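Local coordinates for AB hydrolase-1 domain-containing protein (Streptococcus mutans, PDB 4L9A), which is an alpha/beta hydrolase, probably a carboxylesterase that cleaves ester bonds, at residues Phe44-Gly49 against Leu113-Ser118; Gly137-Glu142 against Pro234-Ser239. One frame throughout, in Å; residues are numbered along the deposited sequence.

Contact 1: Phe44-Gly49 against Leu113-Ser118; sequences FVFLSG and LLCVHS
The probable nucleophile elbow of this alpha/beta hydrolase meets the loop after strand 43-47 where S118 packs on G49. Upstream of this point, parallel strands 44-47 and 113-117 run side by side in the middle of the central sheet, crossing at -23°. Four backbone bonds join them: V45 N to L113 O and C115 N to V45 O, both close to straight, then L47 N to C115 O and H117 N to L47 O, each somewhat longer and more bent.

On the face carrying F44, F46, L113 and C115, the aromatic rings take different partners. L113 CB sits over the centre of the F44 ring, 4.1 Å from its centroid, a CH-pi contact, while L113 CD2 reaches F44 CZ at 3.7 Å. C115 SG, anti to its backbone N (chi1 179°), makes an oblique sulfur-aromatic contact with F46, 3.7 Å from F46 CE1. Across the sheet, V45 CG1 lies 3.6 Å from L114 CD2, the two side chains pointing the same way, and L47 CB rests on V116 CG1; helix 120-130 packs on L47, L114 and V116.

S118, within the sequence V-H-S, has positive phi (55°), as expected of the serine in the elbow that leads into helix 120-130; its OG is weakly hydrogen-bonded to H268 NE2, consistent with a nucleophile. Because G49 lacks a CB, its CA can approach S118 CB to 3.7 Å. One water bridges G49 and H117, accepting from G49 N at 2.8 Å and pairing with H117 ND1, also at 2.8 Å. H117 NE2 bonds to H268 O, fixing the imidazole at both nitrogens, and S48 OG is held by T55 and N58 beyond strand 44-47.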
loop_
_atom_site.group_PDB
_atom_site.type_symbol
_atom_site.label_atom_id
_atom_site.label_comp_id
_atom_site.label_asym_id
_atom_site.label_seq_id
_atom_site.Cartn_x
_atom_site.Cartn_y
_atom_site.Cartn_z
ATOM N N PHE A 44 -8.742 -9.042 -3.846
ATOM C CA PHE A 44 -7.584 -8.151 -3.871
ATOM C C PHE A 44 -7.658 -7.122 -2.763
ATOM O O PHE A 44 -8.537 -6.244 -2.759
ATOM C CB PHE A 44 -7.431 -7.475 -5.233
ATOM C CG PHE A 44 -6.506 -8.213 -6.169
ATOM C CD1 PHE A 44 -5.268 -7.685 -6.509
ATOM C CD2 PHE A 44 -6.868 -9.446 -6.687
ATOM C CE1 PHE A 44 -4.412 -8.376 -7.370
ATOM C CE2 PHE A 44 -6.023 -10.136 -7.543
ATOM C CZ PHE A 44 -4.797 -9.597 -7.884
ATOM N N VAL A 45 -6.732 -7.245 -1.818
ATOM C CA VAL A 45 -6.656 -6.363 -0.671
ATOM C C VAL A 45 -5.585 -5.297 -0.920
ATOM O O VAL A 45 -4.428 -5.624 -1.212
ATOM C CB VAL A 45 -6.295 -7.157 0.601
ATOM C CG1 VAL A 45 -6.106 -6.213 1.775
ATOM C CG2 VAL A 45 -7.361 -8.229 0.900
ATOM N N PHE A 46 -5.968 -4.031 -0.801
ATOM C CA PHE A 46 -5.045 -2.923 -1.069
ATOM C C PHE A 46 -4.645 -2.158 0.179
ATOM O O PHE A 46 -5.491 -1.789 1.007
ATOM C CB PHE A 46 -5.669 -1.940 -2.069
ATOM C CG PHE A 46 -5.954 -2.546 -3.409
ATOM C CD1 PHE A 46 -5.014 -2.480 -4.430
ATOM C CD2 PHE A 46 -7.156 -3.197 -3.648
ATOM C CE1 PHE A 46 -5.279 -3.044 -5.668
ATOM C CE2 PHE A 46 -7.428 -3.766 -4.885
ATOM C CZ PHE A 46 -6.490 -3.695 -5.893
ATOM N N LEU A 47 -3.350 -1.886 0.292
ATOM C CA LEU A 47 -2.826 -1.035 1.342
ATOM C C LEU A 47 -1.936 0.031 0.714
ATOM O O LEU A 47 -1.106 -0.262 -0.143
ATOM C CB LEU A 47 -2.015 -1.837 2.362
ATOM C CG LEU A 47 -2.688 -2.962 3.144
ATOM C CD1 LEU A 47 -1.635 -3.762 3.923
ATOM C CD2 LEU A 47 -3.795 -2.422 4.077
ATOM N N SER A 48 -2.117 1.267 1.158
ATOM C CA SER A 48 -1.391 2.392 0.615
ATOM C C SER A 48 -0.063 2.588 1.324
ATOM O O SER A 48 0.238 1.923 2.328
ATOM C CB SER A 48 -2.250 3.656 0.737
ATOM O OG SER A 48 -3.396 3.512 -0.074
ATOM N N GLY A 49 0.740 3.496 0.792
ATOM C CA GLY A 49 1.950 3.910 1.473
ATOM C C GLY A 49 1.580 5.008 2.447
ATOM O O GLY A 49 0.429 5.128 2.864
ATOM N N LEU A 113 -5.216 -11.831 -2.438
ATOM C CA LEU A 113 -3.893 -11.332 -2.797
ATOM C C LEU A 113 -3.767 -9.951 -2.185
ATOM O O LEU A 113 -4.736 -9.193 -2.139
ATOM C CB LEU A 113 -3.716 -11.246 -4.311
ATOM C CG LEU A 113 -3.552 -12.566 -5.065
ATOM C CD1 LEU A 113 -4.911 -13.188 -5.332
ATOM C CD2 LEU A 113 -2.806 -12.327 -6.371
ATOM N N LEU A 114 -2.582 -9.644 -1.679
ATOM C CA LEU A 114 -2.292 -8.325 -1.143
ATOM C C LEU A 114 -1.600 -7.497 -2.213
ATOM O O LEU A 114 -0.665 -7.974 -2.860
ATOM C CB LEU A 114 -1.372 -8.447 0.068
ATOM C CG LEU A 114 -2.073 -8.506 1.421
ATOM C CD1 LEU A 114 -1.129 -9.007 2.512
ATOM C CD2 LEU A 114 -2.643 -7.134 1.753
ATOM N N CYS A 115 -2.055 -6.261 -2.395
ATOM C CA CYS A 115 -1.419 -5.328 -3.316
ATOM C C CYS A 115 -1.119 -4.072 -2.524
ATOM O O CYS A 115 -2.027 -3.427 -2.005
ATOM C CB CYS A 115 -2.342 -5.010 -4.503
ATOM S SG CYS A 115 -1.649 -3.816 -5.719
ATOM N N VAL A 116 0.157 -3.731 -2.394
ATOM C CA VAL A 116 0.517 -2.608 -1.538
ATOM C C VAL A 116 1.502 -1.682 -2.216
ATOM O O VAL A 116 2.245 -2.086 -3.136
ATOM C CB VAL A 116 1.121 -3.092 -0.194
ATOM C CG1 VAL A 116 0.287 -4.217 0.387
ATOM C CG2 VAL A 116 2.586 -3.568 -0.395
ATOM N N HIS A 117 1.507 -0.439 -1.751
ATOM C CA HIS A 117 2.523 0.526 -2.136
ATOM C C HIS A 117 3.358 0.874 -0.914
ATOM O O HIS A 117 2.822 1.033 0.182
ATOM C CB HIS A 117 1.868 1.795 -2.698
ATOM C CG HIS A 117 2.845 2.845 -3.113
ATOM N ND1 HIS A 117 2.833 4.126 -2.597
ATOM C CD2 HIS A 117 3.876 2.806 -3.991
ATOM C CE1 HIS A 117 3.805 4.830 -3.147
ATOM N NE2 HIS A 117 4.458 4.049 -3.996
ATOM N N SER A 118 4.676 0.938 -1.088
ATOM C CA SER A 118 5.529 1.567 -0.097
ATOM C C SER A 118 5.351 0.970 1.312
ATOM O O SER A 118 5.499 -0.236 1.508
ATOM C CB SER A 118 5.231 3.077 -0.096
ATOM O OG SER A 118 6.253 3.816 0.532
HETATM O O HOH W 1 0.386 5.064 -1.521
#

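Contact 2: Gly137-Glu142 against Pro234-Ser239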
loop_
_atom_site.group_PDB
_atom_site.type_symbol
_atom_site.label_atom_id
_atom_site.label_comp_id
_atom_site.label_asym_id
_atom_site.label_seq_id
_atom_site.Cartn_x
_atom_site.Cartn_y
_atom_site.Cartn_z
ATOM N N GLY A 137 -0.953 -14.535 -3.291
ATOM C CA GLY A 137 0.053 -13.732 -3.955
ATOM C C GLY A 137 0.270 -12.384 -3.310
ATOM O O GLY A 137 -0.621 -11.826 -2.657
ATOM N N PHE A 138 1.472 -11.857 -3.501
ATOM C CA PHE A 138 1.807 -10.510 -3.066
ATOM C C PHE A 138 2.167 -9.678 -4.286
ATOM O O PHE A 138 2.941 -10.121 -5.128
ATOM C CB PHE A 138 2.982 -10.541 -2.087
ATOM C CG PHE A 138 3.472 -9.172 -1.686
ATOM C CD1 PHE A 138 2.757 -8.404 -0.776
ATOM C CD2 PHE A 138 4.655 -8.663 -2.215
ATOM C CE1 PHE A 138 3.200 -7.140 -0.401
ATOM C CE2 PHE A 138 5.101 -7.411 -1.854
ATOM C CZ PHE A 138 4.374 -6.640 -0.944
ATOM N N ILE A 139 1.589 -8.486 -4.387
ATOM C CA ILE A 139 1.896 -7.564 -5.473
ATOM C C ILE A 139 2.433 -6.286 -4.845
ATOM O O ILE A 139 1.705 -5.556 -4.174
ATOM C CB ILE A 139 0.649 -7.232 -6.319
ATOM C CG1 ILE A 139 -0.107 -8.510 -6.716
ATOM C CG2 ILE A 139 1.036 -6.413 -7.534
ATOM C CD1 ILE A 139 0.704 -9.478 -7.558
ATOM N N GLY A 140 3.717 -6.017 -5.014
ATOM C CA GLY A 140 4.279 -4.870 -4.327
ATOM C C GLY A 140 4.759 -3.799 -5.281
ATOM O O GLY A 140 5.542 -4.067 -6.188
ATOM N N LEU A 141 4.274 -2.585 -5.078
ATOM C CA LEU A 141 4.763 -1.439 -5.817
ATOM C C LEU A 141 5.747 -0.692 -4.922
ATOM O O LEU A 141 5.342 -0.009 -3.985
ATOM C CB LEU A 141 3.603 -0.529 -6.239
ATOM C CG LEU A 141 2.518 -1.146 -7.134
ATOM C CD1 LEU A 141 3.088 -2.097 -8.189
ATOM C CD2 LEU A 141 1.452 -1.858 -6.293
ATOM N N GLU A 142 7.046 -0.848 -5.205
ATOM C CA GLU A 142 8.107 -0.314 -4.341
ATOM C C GLU A 142 7.802 -0.422 -2.839
ATOM O O GLU A 142 7.821 0.570 -2.099
ATOM C CB GLU A 142 8.484 1.121 -4.756
ATOM C CG GLU A 142 9.269 1.112 -6.089
ATOM C CD GLU A 142 9.999 2.402 -6.394
ATOM O OE1 GLU A 142 9.895 3.381 -5.615
ATOM O OE2 GLU A 142 10.675 2.437 -7.445
ATOM N N PRO A 234 3.632 -16.671 -4.108
ATOM C CA PRO A 234 4.296 -15.924 -5.183
ATOM C C PRO A 234 4.282 -14.430 -4.908
ATOM O O PRO A 234 3.310 -13.894 -4.357
ATOM C CB PRO A 234 3.459 -16.241 -6.430
ATOM C CG PRO A 234 2.304 -17.070 -5.974
ATOM C CD PRO A 234 2.285 -17.121 -4.484
ATOM N N SER A 235 5.364 -13.769 -5.300
ATOM C CA SER A 235 5.533 -12.345 -5.089
ATOM C C SER A 235 5.873 -11.679 -6.409
ATOM O O SER A 235 6.826 -12.078 -7.081
ATOM C CB SER A 235 6.666 -12.101 -4.091
ATOM O OG SER A 235 6.845 -10.721 -3.845
ATOM N N ILE A 236 5.102 -10.663 -6.789
ATOM C CA ILE A 236 5.460 -9.865 -7.954
ATOM C C ILE A 236 5.791 -8.458 -7.469
ATOM O O ILE A 236 4.917 -7.741 -6.967
ATOM C CB ILE A 236 4.338 -9.787 -9.006
ATOM C CG1 ILE A 236 3.761 -11.174 -9.320
ATOM C CG2 ILE A 236 4.872 -9.137 -10.280
ATOM C CD1 ILE A 236 4.697 -12.053 -10.081
ATOM N N VAL A 237 7.058 -8.076 -7.586
ATOM C CA VAL A 237 7.496 -6.760 -7.120
ATOM C C VAL A 237 7.860 -5.882 -8.317
ATOM O O VAL A 237 8.544 -6.333 -9.245
ATOM C CB VAL A 237 8.683 -6.887 -6.133
ATOM C CG1 VAL A 237 9.308 -5.523 -5.811
ATOM C CG2 VAL A 237 8.227 -7.583 -4.865
ATOM N N PHE A 238 7.366 -4.646 -8.301
ATOM C CA PHE A 238 7.682 -3.649 -9.318
ATOM C C PHE A 238 8.477 -2.533 -8.673
ATOM O O PHE A 238 8.114 -2.035 -7.606
ATOM C CB PHE A 238 6.399 -3.034 -9.916
ATOM C CG PHE A 238 5.554 -4.010 -10.682
ATOM C CD1 PHE A 238 4.725 -4.905 -10.014
ATOM C CD2 PHE A 238 5.571 -4.023 -12.065
ATOM C CE1 PHE A 238 3.936 -5.813 -10.716
ATOM C CE2 PHE A 238 4.787 -4.925 -12.777
ATOM C CZ PHE A 238 3.975 -5.823 -12.104
ATOM N N SER A 239 9.537 -2.108 -9.344
ATOM C CA SER A 239 10.398 -1.072 -8.819
ATOM C C SER A 239 11.129 -0.368 -9.951
ATOM O O SER A 239 11.367 -0.952 -11.007
ATOM C CB SER A 239 11.423 -1.697 -7.870
ATOM O OG SER A 239 12.560 -0.866 -7.729
#
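F138 and S235 lie abreast on two almost exactly parallel strands, where F138 CD2 comes 3.4 Å from S235 OG, a hydroxyl hydrogen-bonded to Y252 O, at the edge of the ring. CG of F138 is anti to the backbone N (chi1 175°); the ring lies over G140, with CE2 3.6 Å from G140 CA, filling the hollow that the missing side chain leaves. V237 CG2 borders the same ring at its edge, and Y252 meets it nearly parallel.

The other face carries I139, I236, L141 and F238. I139 CD1 nestles against I236, 3.9 Å from both CB and CG1, the two isoleucines pointing the same way. L141 and F238 lie side by side, with L141 CD1 3.7 Å from F238 CD1; L141 CD1 and, more loosely, I139 CG2 approach the ring obliquely, and G140 O lies at its edge. Helix 275-287 packs on F238 and L141.

Five backbone bonds hold the parallel register, ending with E142 N to F238 O at 2.9 Å. Just beyond the strand, E142 CG rests 3.7 Å from S239 CA. The carboxylate finds partners outside the pair: OE2 accepts from E240 N, while OE1 makes a salt bridge to R243 and a hydrogen bond to H268 ND1. Fastened this way to the sheet, E142 is placed to orient H268, consistent with the acid of a Ser-His-acid catalytic triad.

From the N terminus, 44-49 is followed by an excursion through strand 71-75 and helix 93-106 before 113-118 returns beside it and closes contact 1. Helix 120-130 then crosses over to 137-142, which docks on the far side of 113-118 through L114 O to I139 N and V116 O to L141 N. Contact 2 closes much later, after 91 residues rich in helix and without a strand. The loops follow one another, neither nesting nor crossing, and together they make four consecutive strands of one sheet. At the C-terminal strand ends, H268 approaches both S118 of contact 1 and E142 of contact 2, joining them at the probable active site.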